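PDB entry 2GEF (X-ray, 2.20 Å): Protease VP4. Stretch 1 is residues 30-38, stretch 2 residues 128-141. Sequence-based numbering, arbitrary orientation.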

# COMPACT_ATOMS: atom_id res chain seq x y z
N GLY A 30 -9.44 3.41 4.61
CA GLY A 30 -8.35 2.53 4.22
C GLY A 30 -7.50 3.26 3.18
O GLY A 30 -7.94 4.23 2.65
N ALA A 31 -6.25 2.86 2.94
CA ALA A 31 -5.46 3.48 1.89
C ALA A 31 -4.71 2.37 1.16
O ALA A 31 -4.27 1.37 1.80
N LEU A 32 -4.63 2.52 -0.15
CA LEU A 32 -3.91 1.59 -1.05
C LEU A 32 -2.49 1.95 -1.20
O LEU A 32 -2.11 3.14 -1.28
N PHE A 33 -1.70 0.87 -1.31
CA PHE A 33 -0.31 0.98 -1.56
C PHE A 33 0.16 -0.29 -2.40
O PHE A 33 -0.53 -1.25 -2.40
N PRO A 34 1.29 -0.18 -3.17
CA PRO A 34 1.85 -1.30 -3.92
C PRO A 34 2.81 -2.13 -3.22
O PRO A 34 3.47 -1.65 -2.29
N VAL A 35 2.70 -3.45 -3.53
CA VAL A 35 3.51 -4.47 -2.91
C VAL A 35 4.23 -5.31 -3.98
O VAL A 35 3.57 -5.97 -4.82
N VAL A 36 5.58 -5.27 -3.94
CA VAL A 36 6.33 -5.98 -4.99
C VAL A 36 7.12 -7.17 -4.27
O VAL A 36 7.50 -7.07 -3.06
N ALA A 37 7.32 -8.26 -5.00
CA ALA A 37 8.09 -9.39 -4.58
C ALA A 37 8.78 -10.00 -5.80
O ALA A 37 8.29 -9.86 -6.99
N PHE A 38 9.95 -10.60 -5.52
CA PHE A 38 10.87 -11.22 -6.55
C PHE A 38 11.19 -12.67 -6.29
O PHE A 38 11.71 -12.97 -5.25
N ASP A 128 -0.79 -15.99 -1.73
CA ASP A 128 -0.13 -16.85 -0.73
C ASP A 128 1.28 -16.32 -0.48
O ASP A 128 2.27 -17.02 -0.33
N MSE A 129 1.34 -15.00 -0.37
CA MSE A 129 2.61 -14.31 -0.36
C MSE A 129 2.97 -14.27 1.13
O MSE A 129 2.08 -14.52 1.98
N PRO A 130 4.24 -14.04 1.46
CA PRO A 130 4.59 -13.85 2.87
C PRO A 130 4.15 -12.49 3.40
O PRO A 130 3.66 -11.66 2.65
N ALA A 131 4.32 -12.27 4.70
CA ALA A 131 4.12 -10.97 5.31
C ALA A 131 4.90 -9.87 4.57
O ALA A 131 5.96 -10.11 4.00
N VAL A 132 4.37 -8.66 4.55
CA VAL A 132 4.96 -7.62 3.73
C VAL A 132 6.14 -6.98 4.42
O VAL A 132 6.09 -6.58 5.60
N ALA A 133 7.29 -6.98 3.73
CA ALA A 133 8.51 -6.44 4.38
C ALA A 133 8.70 -4.97 3.98
O ALA A 133 8.18 -4.60 2.96
N GLY A 134 9.46 -4.15 4.73
CA GLY A 134 9.91 -2.82 4.22
C GLY A 134 8.86 -1.82 4.61
O GLY A 134 7.75 -2.24 5.18
N GLN A 135 9.13 -0.54 4.32
CA GLN A 135 8.36 0.60 4.88
C GLN A 135 7.75 1.52 3.87
O GLN A 135 7.32 2.59 4.28
N SER A 136 7.77 1.18 2.58
CA SER A 136 7.17 1.97 1.52
C SER A 136 5.66 2.13 1.67
O SER A 136 5.08 2.83 0.86
N SER A 137 5.05 1.42 2.63
CA SER A 137 3.63 1.50 2.97
C SER A 137 3.33 2.65 3.88
O SER A 137 2.18 2.89 4.22
N SER A 138 4.36 3.38 4.30
CA SER A 138 4.23 4.33 5.39
C SER A 138 3.26 5.42 5.08
O SER A 138 2.60 5.86 6.00
N ILE A 139 3.25 5.94 3.85
CA ILE A 139 2.30 6.90 3.48
C ILE A 139 0.87 6.34 3.59
O ILE A 139 0.06 6.99 4.21
N ALA A 140 0.57 5.15 3.02
CA ALA A 140 -0.75 4.46 3.21
C ALA A 140 -1.17 4.28 4.70
O ALA A 140 -2.31 4.54 5.17
N LEU A 141 -0.28 3.72 5.47
CA LEU A 141 -0.50 3.73 6.97
C LEU A 141 -1.03 4.93 7.59
O LEU A 141 -1.99 4.91 8.35

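Protease VP4 illustrates how a strand and a segment that runs through a turn into a helix, far apart in sequence, can pack largely through apolar side chains, with no direct hydrogen bond between them. Met-129, a selenomethionine, opens the contact: pointing toward the strand with all three chi angles in m, it curls so that its CE lies 3.5 Å from CB of Ala-37. Pro-130 and Ala-131 make no contact. Val-132 then points toward the strand, its t rotamer placing CG2 4.1 Å from CG1 of Val-35, itself t.

A type I turn from Gln-135 to Ser-138 follows, tied by Ser-138 N and OG, which donate to Gln-135 O at 3.1 and 2.5 Å. Within it, Ser-136 (p) reaches the strand through water 1, which lies 2.7 Å from its OG and donates to Pro-34 O at 2.7 Å and, weakly, to Ser-136 O at 3.0 Å. Ser-137, also p, sets its CB over one face of the Phe-33 ring, 3.9 Å from the centroid, a CH-pi contact.

In the helix, Ala-140 points toward the strand. Its CB lies 3.5 Å from CD2 of Phe-33 (chi1 p) and 4.1 Å from CB of Ala-31; with only CB on each alanine at this point, the two backbones lie close, the CA atoms of Ala-31 and Ala-140 being 5.0 Å apart.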

# COMPACT_ATOMS: atom_id res chain seq x y z
CB ALA A 31 -4.51 4.51 2.43
CB LEU A 32 -4.56 1.55 -2.48
CG LEU A 32 -6.01 1.06 -2.39
CD1 LEU A 32 -6.82 1.63 -3.63
CD2 LEU A 32 -6.25 -0.59 -2.30
CB PHE A 33 0.47 1.04 -0.28
CG PHE A 33 0.31 -0.21 0.64
CD1 PHE A 33 1.36 -1.15 0.74
CD2 PHE A 33 -0.80 -0.31 1.55
CE1 PHE A 33 1.25 -2.27 1.63
CE2 PHE A 33 -0.89 -1.40 2.46
CZ PHE A 33 0.13 -2.34 2.54
CB PRO A 34 2.40 -0.63 -5.16
CG PRO A 34 2.94 0.60 -4.57
CD PRO A 34 1.87 1.09 -3.62
CB VAL A 35 2.75 -5.39 -2.01
CG1 VAL A 35 3.78 -6.57 -1.45
CG2 VAL A 35 2.20 -4.61 -0.83
CB VAL A 36 7.24 -5.03 -5.79
CG1 VAL A 36 6.51 -3.82 -6.36
CG2 VAL A 36 8.46 -4.58 -4.98
CB ALA A 37 7.24 -10.39 -3.91
CB PHE A 38 12.18 -10.39 -6.65
CG PHE A 38 11.92 -8.89 -6.62
CD1 PHE A 38 11.91 -8.20 -5.43
CD2 PHE A 38 11.63 -8.23 -7.79
CE1 PHE A 38 11.57 -6.81 -5.39
CE2 PHE A 38 11.34 -6.88 -7.81
CZ PHE A 38 11.31 -6.15 -6.57
CB ASP A 128 -0.16 -18.32 -1.11
CG ASP A 128 -1.52 -18.76 -1.64
OD1 ASP A 128 -2.32 -19.31 -0.84
OD2 ASP A 128 -1.80 -18.55 -2.85
CB MSE A 129 2.44 -12.95 -1.03
CG MSE A 129 1.96 -13.08 -2.50
SE MSE A 129 3.30 -13.95 -3.70
CE MSE A 129 4.68 -12.66 -3.15
CB PRO A 130 6.15 -13.88 2.86
CG PRO A 130 6.43 -13.16 1.65
CD PRO A 130 5.45 -13.93 0.63
CB ALA A 131 4.49 -11.05 6.76
CB VAL A 132 3.87 -6.64 3.30
CG1 VAL A 132 4.46 -5.37 2.48
CG2 VAL A 132 2.83 -7.46 2.39
CB ALA A 133 9.73 -7.21 3.94
CB GLN A 135 9.22 1.50 5.90
CG GLN A 135 9.53 0.72 7.16
CD GLN A 135 10.26 1.45 8.24
OE1 GLN A 135 10.21 2.67 8.36
NE2 GLN A 135 11.02 0.67 9.02
CB SER A 136 7.40 1.37 0.09
OG SER A 136 6.86 0.03 -0.03
CB SER A 137 3.18 0.24 3.70
OG SER A 137 3.88 0.01 4.92
CB SER A 138 5.61 4.90 5.87
OG SER A 138 6.43 3.79 6.32
CB ILE A 139 2.50 7.31 2.15
CG1 ILE A 139 3.89 8.11 1.99
CG2 ILE A 139 1.38 8.28 1.75
CD1 ILE A 139 4.03 8.58 0.46
CB ALA A 140 -0.65 3.04 2.46
CB LEU A 141 0.82 3.38 7.70
CG LEU A 141 1.26 1.96 7.30
CD1 LEU A 141 2.52 1.35 8.04
CD2 LEU A 141 0.14 0.98 7.12
O HOH W 1 4.41 0.58 -0.99